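Local coordinates for protein trans-2-enoyl-CoA reductase (Treponema denticola ATCC 35405, PDB 4GGO) that catalyses the NADH-dependent reduction of the carbon-carbon double bond of crotonyl-CoA to butyryl-CoA in bacterial fatty acid synthesis, at residues A[192-195]-A[196-199]; A[239-242]-A[243-247]; A[253-256]-A[257-261]; A[280-283]-A[284-287]. All coordinates share one frame; numbering follows the deposited sequence.

Contact 1 (A[192-195]-A[196-199]); sequences PAND and EEAA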
ATOM      1  N   PRO A 192     -19.437  11.100  13.867  1.00 40.87           N
ATOM      2  CA  PRO A 192     -19.924   9.724  13.704  1.00 39.80           C
ATOM      3  C   PRO A 192     -20.665   9.532  12.381  1.00 39.45           C
ATOM      4  O   PRO A 192     -21.347  10.445  11.917  1.00 38.79           O
ATOM      5  CB  PRO A 192     -20.879   9.545  14.890  1.00 42.39           C
ATOM      6  CG  PRO A 192     -21.273  10.931  15.278  1.00 44.62           C
ATOM      7  CD  PRO A 192     -20.067  11.776  15.014  1.00 37.13           C
ATOM      8  N   ALA A 193     -20.524   8.354  11.783  1.00 35.41           N
ATOM      9  CA  ALA A 193     -21.098   8.086  10.470  1.00 42.05           C
ATOM     10  C   ALA A 193     -22.478   7.439  10.553  1.00 36.73           C
ATOM     11  O   ALA A 193     -22.840   6.849  11.572  1.00 37.00           O
ATOM     12  CB  ALA A 193     -20.157   7.214   9.651  1.00 45.66           C
ATOM     13  N   ASN A 194     -23.240   7.558   9.469  1.00 41.04           N
ATOM     14  CA  ASN A 194     -24.552   6.926   9.372  1.00 42.77           C
ATOM     15  C   ASN A 194     -24.494   5.563   8.684  1.00 46.48           C
ATOM     16  O   ASN A 194     -23.431   5.130   8.236  1.00 41.24           O
ATOM     17  CB  ASN A 194     -25.548   7.852   8.662  1.00 39.87           C
ATOM     18  CG  ASN A 194     -25.052   8.320   7.303  1.00 43.82           C
ATOM     19  OD1 ASN A 194     -24.489   7.544   6.531  1.00 43.84           O
ATOM     20  ND2 ASN A 194     -25.252   9.600   7.011  1.00 43.24           N
ATOM     21  N   ASP A 195     -25.643   4.897   8.595  1.00 49.83           N
ATOM     22  CA  ASP A 195     -25.720   3.552   8.029  1.00 47.34           C
ATOM     23  C   ASP A 195     -25.318   3.500   6.554  1.00 43.77           C
ATOM     24  O   ASP A 195     -24.795   2.491   6.087  1.00 47.98           O
ATOM     25  CB  ASP A 195     -27.124   2.969   8.222  1.00 53.32           C
ATOM     26  CG  ASP A 195     -27.354   2.450   9.630  1.00 61.34           C
ATOM     27  OD1 ASP A 195     -26.542   2.761  10.525  1.00 65.93           O
ATOM     28  OD2 ASP A 195     -28.354   1.733   9.840  1.00 68.19           O
ATOM     29  N   GLU A 196     -25.561   4.587   5.827  1.00 40.67           N
ATOM     30  CA  GLU A 196     -25.178   4.660   4.419  1.00 47.65           C
ATOM     31  C   GLU A 196     -23.664   4.726   4.244  1.00 40.73           C
ATOM     32  O   GLU A 196     -23.086   3.951   3.481  1.00 36.46           O
ATOM     33  CB  GLU A 196     -25.839   5.857   3.729  1.00 50.72           C
ATOM     34  CG  GLU A 196     -27.200   5.547   3.127  1.00 51.24           C
ATOM     35  CD  GLU A 196     -27.633   6.576   2.099  1.00 70.71           C
ATOM     36  OE1 GLU A 196     -27.117   7.713   2.137  1.00 73.28           O
ATOM     37  OE2 GLU A 196     -28.484   6.242   1.247  1.00 72.19           O
ATOM     38  N   GLU A 197     -23.032   5.655   4.953  1.00 39.48           N
ATOM     39  CA  GLU A 197     -21.581   5.805   4.918  1.00 41.23           C
ATOM     40  C   GLU A 197     -20.882   4.527   5.365  1.00 35.28           C
ATOM     41  O   GLU A 197     -19.827   4.171   4.841  1.00 36.99           O
ATOM     42  CB  GLU A 197     -21.150   6.978   5.800  1.00 38.03           C
ATOM     43  CG  GLU A 197     -21.574   8.337   5.270  1.00 43.40           C
ATOM     44  CD  GLU A 197     -21.292   9.456   6.251  1.00 42.63           C
ATOM     45  OE1 GLU A 197     -21.673   9.323   7.432  1.00 38.82           O
ATOM     46  OE2 GLU A 197     -20.684  10.467   5.843  1.00 49.25           O
ATOM     47  N   ALA A 198     -21.481   3.838   6.332  1.00 35.75           N
ATOM     48  CA  ALA A 198     -20.930   2.585   6.837  1.00 34.59           C
ATOM     49  C   ALA A 198     -20.974   1.494   5.773  1.00 36.42           C
ATOM     50  O   ALA A 198     -19.981   0.804   5.537  1.00 33.70           O
ATOM     51  CB  ALA A 198     -21.683   2.141   8.080  1.00 36.27           C
ATOM     52  N   ALA A 199     -22.129   1.342   5.135  1.00 35.06           N
ATOM     53  CA  ALA A 199     -22.301   0.347   4.084  1.00 34.73           C
ATOM     54  C   ALA A 199     -21.419   0.668   2.884  1.00 37.50           C
ATOM     55  O   ALA A 199     -20.799  -0.221   2.300  1.00 36.68           O
ATOM     56  CB  ALA A 199     -23.761   0.265   3.664  1.00 32.75           C
TER

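Contact 2 (A[239-242]-A[243-247]); sequences ATQA and LYRKG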
ATOM      1  N   ALA A 239      -4.762   4.325  20.356  1.00 26.63           N
ATOM      2  CA  ALA A 239      -5.249   5.697  20.229  1.00 26.71           C
ATOM      3  C   ALA A 239      -6.217   5.903  19.064  1.00 30.57           C
ATOM      4  O   ALA A 239      -7.030   6.829  19.085  1.00 31.44           O
ATOM      5  CB  ALA A 239      -4.078   6.664  20.117  1.00 28.72           C
ATOM      6  N   THR A 240      -6.130   5.046  18.052  1.00 27.30           N
ATOM      7  CA  THR A 240      -6.957   5.205  16.859  1.00 27.17           C
ATOM      8  C   THR A 240      -7.970   4.078  16.678  1.00 28.94           C
ATOM      9  O   THR A 240      -8.515   3.899  15.589  1.00 28.33           O
ATOM     10  CB  THR A 240      -6.093   5.311  15.586  1.00 28.03           C
ATOM     11  OG1 THR A 240      -5.300   4.126  15.444  1.00 28.96           O
ATOM     12  CG2 THR A 240      -5.180   6.522  15.662  1.00 26.83           C
ATOM     13  N   GLN A 241      -8.225   3.328  17.745  1.00 30.77           N
ATOM     14  CA  GLN A 241      -9.163   2.208  17.688  1.00 35.54           C
ATOM     15  C   GLN A 241     -10.583   2.643  17.334  1.00 33.76           C
ATOM     16  O   GLN A 241     -11.348   1.871  16.757  1.00 31.08           O
ATOM     17  CB  GLN A 241      -9.170   1.439  19.010  1.00 35.34           C
ATOM     18  CG  GLN A 241      -7.946   0.569  19.223  1.00 42.05           C
ATOM     19  CD  GLN A 241      -8.036  -0.256  20.490  1.00 53.96           C
ATOM     20  OE1 GLN A 241      -7.406  -1.308  20.606  1.00 54.37           O
ATOM     21  NE2 GLN A 241      -8.820   0.219  21.451  1.00 49.18           N
ATOM     22  N   ALA A 242     -10.928   3.881  17.670  1.00 29.73           N
ATOM     23  CA  ALA A 242     -12.260   4.414  17.387  1.00 34.85           C
ATOM     24  C   ALA A 242     -12.579   4.405  15.894  1.00 29.36           C
ATOM     25  O   ALA A 242     -13.740   4.502  15.497  1.00 36.52           O
ATOM     26  CB  ALA A 242     -12.399   5.821  17.952  1.00 33.57           C
ATOM     27  N   LEU A 243     -11.541   4.282  15.072  1.00 34.82           N
ATOM     28  CA  LEU A 243     -11.703   4.247  13.623  1.00 30.15           C
ATOM     29  C   LEU A 243     -11.361   2.879  13.042  1.00 32.25           C
ATOM     30  O   LEU A 243     -12.172   2.273  12.344  1.00 28.20           O
ATOM     31  CB  LEU A 243     -10.828   5.316  12.970  1.00 33.16           C
ATOM     32  CG  LEU A 243     -11.041   6.740  13.483  1.00 41.78           C
ATOM     33  CD1 LEU A 243     -10.082   7.704  12.810  1.00 40.15           C
ATOM     34  CD2 LEU A 243     -12.480   7.173  13.264  1.00 34.24           C
ATOM     35  N   TYR A 244     -10.158   2.397  13.339  1.00 30.56           N
ATOM     36  CA  TYR A 244      -9.645   1.174  12.725  1.00 31.62           C
ATOM     37  C   TYR A 244     -10.214  -0.103  13.339  1.00 33.80           C
ATOM     38  O   TYR A 244     -10.187  -1.160  12.712  1.00 31.56           O
ATOM     39  CB  TYR A 244      -8.117   1.149  12.779  1.00 32.83           C
ATOM     40  CG  TYR A 244      -7.460   2.209  11.924  1.00 29.72           C
ATOM     41  CD1 TYR A 244      -7.253   2.002  10.567  1.00 26.66           C
ATOM     42  CD2 TYR A 244      -7.041   3.412  12.474  1.00 27.68           C
ATOM     43  CE1 TYR A 244      -6.654   2.964   9.781  1.00 33.39           C
ATOM     44  CE2 TYR A 244      -6.440   4.382  11.696  1.00 26.46           C
ATOM     45  CZ  TYR A 244      -6.248   4.152  10.352  1.00 29.79           C
ATOM     46  OH  TYR A 244      -5.649   5.115   9.574  1.00 33.79           O
ATOM     47  N   ARG A 245     -10.722  -0.003  14.564  1.00 34.04           N
ATOM     48  CA  ARG A 245     -11.325  -1.152  15.233  1.00 38.16           C
ATOM     49  C   ARG A 245     -12.847  -1.121  15.149  1.00 41.83           C
ATOM     50  O   ARG A 245     -13.471  -2.059  14.651  1.00 43.11           O
ATOM     51  CB  ARG A 245     -10.916  -1.198  16.706  1.00 38.50           C
ATOM     52  CG  ARG A 245     -10.088  -2.407  17.102  1.00 49.11           C
ATOM     53  CD  ARG A 245      -8.619  -2.194  16.783  1.00 48.68           C
ATOM     54  NE  ARG A 245      -7.754  -2.981  17.658  1.00 43.06           N
ATOM     55  CZ  ARG A 245      -6.510  -2.638  17.981  1.00 52.49           C
ATOM     56  NH1 ARG A 245      -5.986  -1.518  17.500  1.00 46.72           N
ATOM     57  NH2 ARG A 245      -5.791  -3.410  18.784  1.00 49.88           N
ATOM     58  N   LYS A 246     -13.432  -0.034  15.641  1.00 33.57           N
ATOM     59  CA  LYS A 246     -14.879   0.054  15.804  1.00 46.37           C
ATOM     60  C   LYS A 246     -15.534   1.064  14.860  1.00 39.42           C
ATOM     61  O   LYS A 246     -16.742   1.276  14.929  1.00 48.64           O
ATOM     62  CB  LYS A 246     -15.224   0.396  17.260  1.00 46.94           C
ATOM     63  CG  LYS A 246     -14.560  -0.509  18.297  1.00 39.10           C
ATOM     64  CD  LYS A 246     -15.028  -0.204  19.722  1.00 46.06           C
ATOM     65  CE  LYS A 246     -16.524  -0.428  19.890  1.00 59.32           C
ATOM     66  NZ  LYS A 246     -17.003  -0.179  21.285  1.00 61.70           N
ATOM     67  N   GLY A 247     -14.744   1.678  13.985  1.00 32.43           N
ATOM     68  CA  GLY A 247     -15.264   2.671  13.058  1.00 35.27           C
ATOM     69  C   GLY A 247     -15.606   2.095  11.697  1.00 32.64           C
ATOM     70  O   GLY A 247     -15.651   0.876  11.526  1.00 28.88           O
TER
HETATM   71  O   HOH W   1     -16.161   4.068  16.710  1.00 36.28           O

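Contact 3 (A[253-256]-A[257-261]); sequences KEHL and EATAH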
ATOM      1  N   LYS A 253     -12.509  -3.704   7.386  1.00 31.41           N
ATOM      2  CA  LYS A 253     -11.478  -4.693   7.682  1.00 32.24           C
ATOM      3  C   LYS A 253     -12.102  -6.011   8.126  1.00 28.99           C
ATOM      4  O   LYS A 253     -11.623  -7.085   7.765  1.00 32.14           O
ATOM      5  CB  LYS A 253     -10.520  -4.173   8.758  1.00 33.73           C
ATOM      6  CG  LYS A 253      -9.392  -5.135   9.100  1.00 33.39           C
ATOM      7  CD  LYS A 253      -8.364  -4.489  10.019  1.00 29.25           C
ATOM      8  CE  LYS A 253      -8.927  -4.243  11.406  1.00 34.96           C
ATOM      9  NZ  LYS A 253      -9.250  -5.524  12.094  1.00 33.41           N
ATOM     10  N   GLU A 254     -13.171  -5.923   8.912  1.00 27.08           N
ATOM     11  CA  GLU A 254     -13.904  -7.108   9.343  1.00 31.98           C
ATOM     12  C   GLU A 254     -14.448  -7.877   8.145  1.00 29.67           C
ATOM     13  O   GLU A 254     -14.438  -9.108   8.128  1.00 27.37           O
ATOM     14  CB  GLU A 254     -15.056  -6.724  10.272  1.00 35.64           C
ATOM     15  CG  GLU A 254     -14.637  -6.420  11.699  1.00 34.22           C
ATOM     16  CD  GLU A 254     -15.825  -6.117  12.591  1.00 38.16           C
ATOM     17  OE1 GLU A 254     -16.943  -5.957  12.057  1.00 44.19           O
ATOM     18  OE2 GLU A 254     -15.643  -6.041  13.824  1.00 40.51           O
ATOM     19  N   HIS A 255     -14.921  -7.141   7.145  1.00 29.30           N
ATOM     20  CA  HIS A 255     -15.421  -7.748   5.920  1.00 31.48           C
ATOM     21  C   HIS A 255     -14.266  -8.377   5.148  1.00 29.92           C
ATOM     22  O   HIS A 255     -14.415  -9.439   4.544  1.00 30.16           O
ATOM     23  CB  HIS A 255     -16.137  -6.708   5.057  1.00 27.53           C
ATOM     24  CG  HIS A 255     -16.882  -7.295   3.900  1.00 30.82           C
ATOM     25  ND1 HIS A 255     -16.268  -7.635   2.713  1.00 36.02           N
ATOM     26  CD2 HIS A 255     -18.192  -7.604   3.748  1.00 32.41           C
ATOM     27  CE1 HIS A 255     -17.168  -8.128   1.880  1.00 29.20           C
ATOM     28  NE2 HIS A 255     -18.343  -8.120   2.482  1.00 32.61           N
ATOM     29  N   LEU A 256     -13.115  -7.710   5.176  1.00 29.29           N
ATOM     30  CA  LEU A 256     -11.906  -8.214   4.533  1.00 30.20           C
ATOM     31  C   LEU A 256     -11.499  -9.553   5.134  1.00 29.06           C
ATOM     32  O   LEU A 256     -11.127 -10.481   4.417  1.00 33.32           O
ATOM     33  CB  LEU A 256     -10.756  -7.220   4.710  1.00 35.38           C
ATOM     34  CG  LEU A 256     -10.068  -6.626   3.481  1.00 39.49           C
ATOM     35  CD1 LEU A 256      -8.613  -6.304   3.807  1.00 28.44           C
ATOM     36  CD2 LEU A 256     -10.166  -7.546   2.276  1.00 31.04           C
ATOM     37  N   GLU A 257     -11.570  -9.640   6.459  1.00 30.97           N
ATOM     38  CA  GLU A 257     -11.161 -10.842   7.178  1.00 35.44           C
ATOM     39  C   GLU A 257     -12.124 -12.001   6.935  1.00 34.61           C
ATOM     40  O   GLU A 257     -11.702 -13.144   6.752  1.00 30.26           O
ATOM     41  CB  GLU A 257     -11.036 -10.549   8.676  1.00 32.45           C
ATOM     42  CG  GLU A 257      -9.927  -9.564   9.017  1.00 29.14           C
ATOM     43  CD  GLU A 257      -9.993  -9.070  10.450  1.00 37.46           C
ATOM     44  OE1 GLU A 257     -10.984  -9.378  11.146  1.00 41.50           O
ATOM     45  OE2 GLU A 257      -9.054  -8.369  10.881  1.00 35.03           O
ATOM     46  N   ALA A 258     -13.419 -11.701   6.930  1.00 30.74           N
ATOM     47  CA  ALA A 258     -14.435 -12.710   6.657  1.00 36.97           C
ATOM     48  C   ALA A 258     -14.331 -13.202   5.215  1.00 34.03           C
ATOM     49  O   ALA A 258     -14.664 -14.348   4.913  1.00 33.88           O
ATOM     50  CB  ALA A 258     -15.817 -12.151   6.927  1.00 36.47           C
ATOM     51  N   THR A 259     -13.867 -12.325   4.331  1.00 33.48           N
ATOM     52  CA  THR A 259     -13.696 -12.670   2.924  1.00 34.00           C
ATOM     53  C   THR A 259     -12.543 -13.652   2.723  1.00 35.87           C
ATOM     54  O   THR A 259     -12.697 -14.663   2.037  1.00 31.06           O
ATOM     55  CB  THR A 259     -13.474 -11.416   2.056  1.00 34.38           C
ATOM     56  OG1 THR A 259     -14.650 -10.597   2.087  1.00 32.89           O
ATOM     57  CG2 THR A 259     -13.177 -11.807   0.617  1.00 31.23           C
ATOM     58  N   ALA A 260     -11.395 -13.355   3.329  1.00 28.39           N
ATOM     59  CA  ALA A 260     -10.230 -14.236   3.260  1.00 35.26           C
ATOM     60  C   ALA A 260     -10.585 -15.596   3.831  1.00 33.97           C
ATOM     61  O   ALA A 260     -10.056 -16.626   3.417  1.00 35.36           O
ATOM     62  CB  ALA A 260      -9.067 -13.636   4.032  1.00 30.32           C
ATOM     63  N   HIS A 261     -11.495 -15.574   4.796  1.00 33.53           N
ATOM     64  CA  HIS A 261     -11.960 -16.774   5.461  1.00 37.65           C
ATOM     65  C   HIS A 261     -12.839 -17.594   4.524  1.00 40.11           C
ATOM     66  O   HIS A 261     -12.669 -18.806   4.398  1.00 35.16           O
ATOM     67  CB  HIS A 261     -12.739 -16.375   6.712  1.00 39.50           C
ATOM     68  CG  HIS A 261     -13.078 -17.522   7.609  1.00 52.73           C
ATOM     69  ND1 HIS A 261     -14.368 -17.791   8.013  1.00 62.43           N
ATOM     70  CD2 HIS A 261     -12.296 -18.458   8.192  1.00 57.54           C
ATOM     71  CE1 HIS A 261     -14.365 -18.851   8.802  1.00 65.51           C
ATOM     72  NE2 HIS A 261     -13.121 -19.273   8.931  1.00 63.71           N
TER

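Contact 4 (A[280-283]-A[284-287]); sequences LVTR and ASAV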
ATOM      1  N   LEU A 280       1.862   3.969   7.811  1.00 21.39           N
ATOM      2  CA  LEU A 280       2.674   4.772   6.908  1.00 29.00           C
ATOM      3  C   LEU A 280       1.899   6.002   6.461  1.00 27.40           C
ATOM      4  O   LEU A 280       0.677   6.062   6.608  1.00 27.10           O
ATOM      5  CB  LEU A 280       3.088   3.958   5.678  1.00 29.48           C
ATOM      6  CG  LEU A 280       2.038   3.791   4.573  1.00 32.13           C
ATOM      7  CD1 LEU A 280       2.693   3.358   3.273  1.00 37.45           C
ATOM      8  CD2 LEU A 280       0.955   2.798   4.971  1.00 39.42           C
ATOM      9  N   VAL A 281       2.611   6.981   5.914  1.00 23.34           N
ATOM     10  CA  VAL A 281       1.973   8.178   5.391  1.00 33.60           C
ATOM     11  C   VAL A 281       1.183   7.840   4.136  1.00 35.25           C
ATOM     12  O   VAL A 281       1.743   7.348   3.156  1.00 29.60           O
ATOM     13  CB  VAL A 281       3.001   9.271   5.048  1.00 33.09           C
ATOM     14  CG1 VAL A 281       2.306  10.478   4.433  1.00 27.61           C
ATOM     15  CG2 VAL A 281       3.785   9.671   6.288  1.00 29.20           C
ATOM     16  N   THR A 282      -0.120   8.092   4.171  1.00 29.89           N
ATOM     17  CA  THR A 282      -0.959   7.889   2.996  1.00 33.27           C
ATOM     18  C   THR A 282      -1.663   9.184   2.614  1.00 31.09           C
ATOM     19  O   THR A 282      -1.551  10.192   3.312  1.00 29.23           O
ATOM     20  CB  THR A 282      -2.014   6.784   3.219  1.00 33.29           C
ATOM     21  OG1 THR A 282      -2.950   7.203   4.219  1.00 36.08           O
ATOM     22  CG2 THR A 282      -1.348   5.486   3.653  1.00 29.99           C
ATOM     23  N   ARG A 283      -2.388   9.145   1.502  1.00 32.41           N
ATOM     24  CA  ARG A 283      -3.116  10.307   1.009  1.00 34.44           C
ATOM     25  C   ARG A 283      -4.155  10.789   2.020  1.00 36.44           C
ATOM     26  O   ARG A 283      -4.452  11.981   2.101  1.00 35.68           O
ATOM     27  CB  ARG A 283      -3.795   9.969  -0.321  1.00 36.10           C
ATOM     28  CG  ARG A 283      -4.509  11.134  -0.985  1.00 48.26           C
ATOM     29  CD  ARG A 283      -5.319  10.660  -2.181  1.00 49.74           C
ATOM     30  NE  ARG A 283      -6.002  11.758  -2.858  1.00 61.25           N
ATOM     31  CZ  ARG A 283      -5.544  12.362  -3.951  1.00 70.01           C
ATOM     32  NH1 ARG A 283      -4.399  11.973  -4.495  1.00 64.85           N
ATOM     33  NH2 ARG A 283      -6.233  13.354  -4.501  1.00 60.39           N
ATOM     34  N   ALA A 284      -4.693   9.858   2.802  1.00 34.68           N
ATOM     35  CA  ALA A 284      -5.781  10.166   3.724  1.00 38.02           C
ATOM     36  C   ALA A 284      -5.320  10.455   5.153  1.00 33.28           C
ATOM     37  O   ALA A 284      -6.133  10.809   6.006  1.00 33.51           O
ATOM     38  CB  ALA A 284      -6.805   9.037   3.718  1.00 43.08           C
ATOM     39  N   SER A 285      -4.022  10.307   5.409  1.00 34.68           N
ATOM     40  CA  SER A 285      -3.477  10.469   6.758  1.00 32.21           C
ATOM     41  C   SER A 285      -3.762  11.840   7.369  1.00 28.25           C
ATOM     42  O   SER A 285      -4.045  11.949   8.561  1.00 30.42           O
ATOM     43  CB  SER A 285      -1.966  10.211   6.763  1.00 27.30           C
ATOM     44  OG  SER A 285      -1.673   8.872   6.413  1.00 31.27           O
ATOM     45  N   ALA A 286      -3.693  12.880   6.544  1.00 31.91           N
ATOM     46  CA  ALA A 286      -3.793  14.257   7.024  1.00 34.43           C
ATOM     47  C   ALA A 286      -5.124  14.589   7.699  1.00 31.57           C
ATOM     48  O   ALA A 286      -5.161  15.363   8.657  1.00 37.37           O
ATOM     49  CB  ALA A 286      -3.517  15.229   5.888  1.00 36.53           C
ATOM     50  N   VAL A 287      -6.212  14.006   7.208  1.00 33.87           N
ATOM     51  CA  VAL A 287      -7.539  14.324   7.732  1.00 37.99           C
ATOM     52  C   VAL A 287      -7.951  13.425   8.897  1.00 39.24           C
ATOM     53  O   VAL A 287      -8.980  13.656   9.532  1.00 40.43           O
ATOM     54  CB  VAL A 287      -8.618  14.256   6.632  1.00 40.08           C
ATOM     55  CG1 VAL A 287      -8.341  15.294   5.555  1.00 37.54           C
ATOM     56  CG2 VAL A 287      -8.683  12.860   6.035  1.00 42.55           C
TER
HETATM   57  O   HOH W   2      -2.322   5.912   7.820  1.00 32.91           O
HETATM   58  O   HOH W   3      -1.809  12.880   3.932  1.00 36.50           O

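Contact 1 (A[192-195]-A[196-199])
Asn194 and Glu197 exchange a pair of hydrogen bonds across the first turn of helix 195-205, each side chain serving the other residue's backbone amide. Asn194 OD1 accepts from Glu197 N at 2.9 Å, an almost straight bond with an N-H...O angle of 175° and the donor lying close to the line of the side-chain carbonyl. In return Asn194 N gives its hydrogen to Glu197 OE1 at 3.1 Å, and the oxygen answers with its anti lone pair, the one turned away from OE2. The first torsion of Asn194 (chi1 54°) sets CG between its own backbone N and carbonyl carbon, which folds the amide back over the start of the helix. The two side chains run roughly at right angles, with amide and carboxylate planes 40° apart.

This reciprocal pattern is a capping box with Asn194 as N-cap, the classic answer to the problem that amides in the first turn of a helix have no preceding carbonyls to bond to. Regular helical bonding takes over directly behind it: Ala198 N donates to Asn194 O at 3.0 Å, and Ala199 N to Asp195 O at 3.1 Å.

The carboxylate of Glu197 is engaged at both oxygens, since OE2 forms a salt bridge with Lys167. Glu197 OE1 also lies against Ala193, 3.4 Å from its CB. Ala193 itself is hydrogen-bonded through its backbone to Pro168, and the side chain of Ala198 packs on Phe169.

Contact 2 (A[239-242]-A[243-247])
Thr240 lies against the ring of Tyr244, one helical turn further on, with Thr240 OG1 3.5 Å from Tyr244 CD2. The carbonyl oxygen Thr240 O comes to the edge of the same ring, near its plane. One residue further along, the end of the Gln241 amide lies over one face of the Arg245 guanidinium, the two planar groups turned 73° against each other, while Gln241 CG is 3.3 Å from Arg245 NH1. A bend at chi2 (83°) folds the arginine back across the glutamine, and NH1 is held by Gly236 O.

Behind these side chains stands a densely bonded backbone. Thr240 O accepts from both Tyr244 N (3.2 Å) and Leu243 N (3.1 Å), and Gln241 O from both Arg245 N and Lys246 N, each at 3.0 Å. Water 1 donates to Ala242 O at 2.7 Å and, weakly, to Lys246 O.

Further out, Leu243 rests on Phe173 of strand 173-178, and Tyr244 on Ile288 and on Ile291 of helix 291-305. The Tyr244 ring also meets that of Tyr234 edge to face. Short helix 241-244 thereby presents Tyr244, the inferred proton donor, beside substrate-binding Tyr234 and about 6 Å from NAD(+)-binding Lys253 between side chains, in the active site of this Rossmann-fold reductase.

Contact 3 (A[253-256]-A[257-261])
With CG of Lys253 trans to its backbone N (chi1 -179°), followed by bends at chi3 and chi4, the amine swings round to Glu257; that residue, its CG beside the backbone N (chi1 -65°), sends an extended chain back to meet it. Lys253 NZ and Glu257 OE2 form a salt bridge at 3.1 Å, one helical turn apart. The ammonium approaches from above the carboxylate plane, 42° out of it. Glu257 OE2 also forms a salt bridge with Arg337, its stronger partner, so Lys253 shares the oxygen. Glu257 CG packs 3.3 Å from Lys253 O.

A second i to i+4 pair lies elsewhere on the helix. Thr259 OG1 donates to His255 O at 2.7 Å, while Thr259 N bonds to the same oxygen at 2.9 Å, the two arriving from opposite faces of the carbonyl plane. His255 ND1 is hydrogen-bonded to Gly207 N, which ties the ring to the start of helix 208-219. Leu256, Thr259 and Ala260 pack on Trp210 of that helix, and Leu256 also touches strand 227-233.

Lys253 binds NAD(+), and its bond to a carboxylate oxygen shared by two cationic groups is consistent with Glu257 positioning the lysine by limiting where NZ can lie.

Contact 4 (A[280-283]-A[284-287])
Thr282 and Ser285 close a type I beta turn in the loop between strand 270-276 and helix 291-305. The turn begins at Thr282, the last of three consecutive NAD(+)-binding residues, Leu280, Val281 and Thr282.

Two hydrogen bonds of opposite sense join the ends of the turn. Ser285 N donates to Thr282 O at 3.2 Å, the turn's own bond. Thr282 N gives its hydrogen to Ser285 OG at 2.8 Å and 166°, the side chain reaching back to the start of the turn because OG stands beside its own backbone N (chi1 -64°). A weaker bond runs from Ala284 N to Thr282 OG1.

Water extends the network. Water 2 donates to Leu280 O at 3.2 Å and has a weak link to Ser285 OG. Water 3 bridges the turn to the residues that follow: it lies 2.8 Å from Thr282 O and accepts from Ala286 N.

Van der Waals packing places the loop between two helices: Val281 touches Tyr374 and Phe378 of helix 371-380 and Phe299 of helix 291-305, while Ser285 borders Tyr374 and Ile291. Within the turn, the two hydroxyl oxygens, Thr282 OG1 and Ser285 OG, come to 3.0 Å of each other.

In the fold
The four contacts follow one another along the catalytic region, from the cap of helix 195-205, through helix 241-244 and helix 248-266, to the loop before helix 291-305. Contacts 2 and 3 sit on consecutive helices that follow strand 227-233 in the chain and precede its sheet neighbour 270-276. Their centres are about 17 Å apart, yet they touch where Tyr244 O meets Lys253 CE at 3.6 Å. Contact 1, about 15 Å from contact 2 between centres, lies at the surface. Contact 2, with the inferred proton donor, links the NAD(+)-binding parts: it touches contact 3 and comes within about 6 Å of contact 4, whereas contacts 3 and 4 stay about 13 Å apart at their nearest atoms.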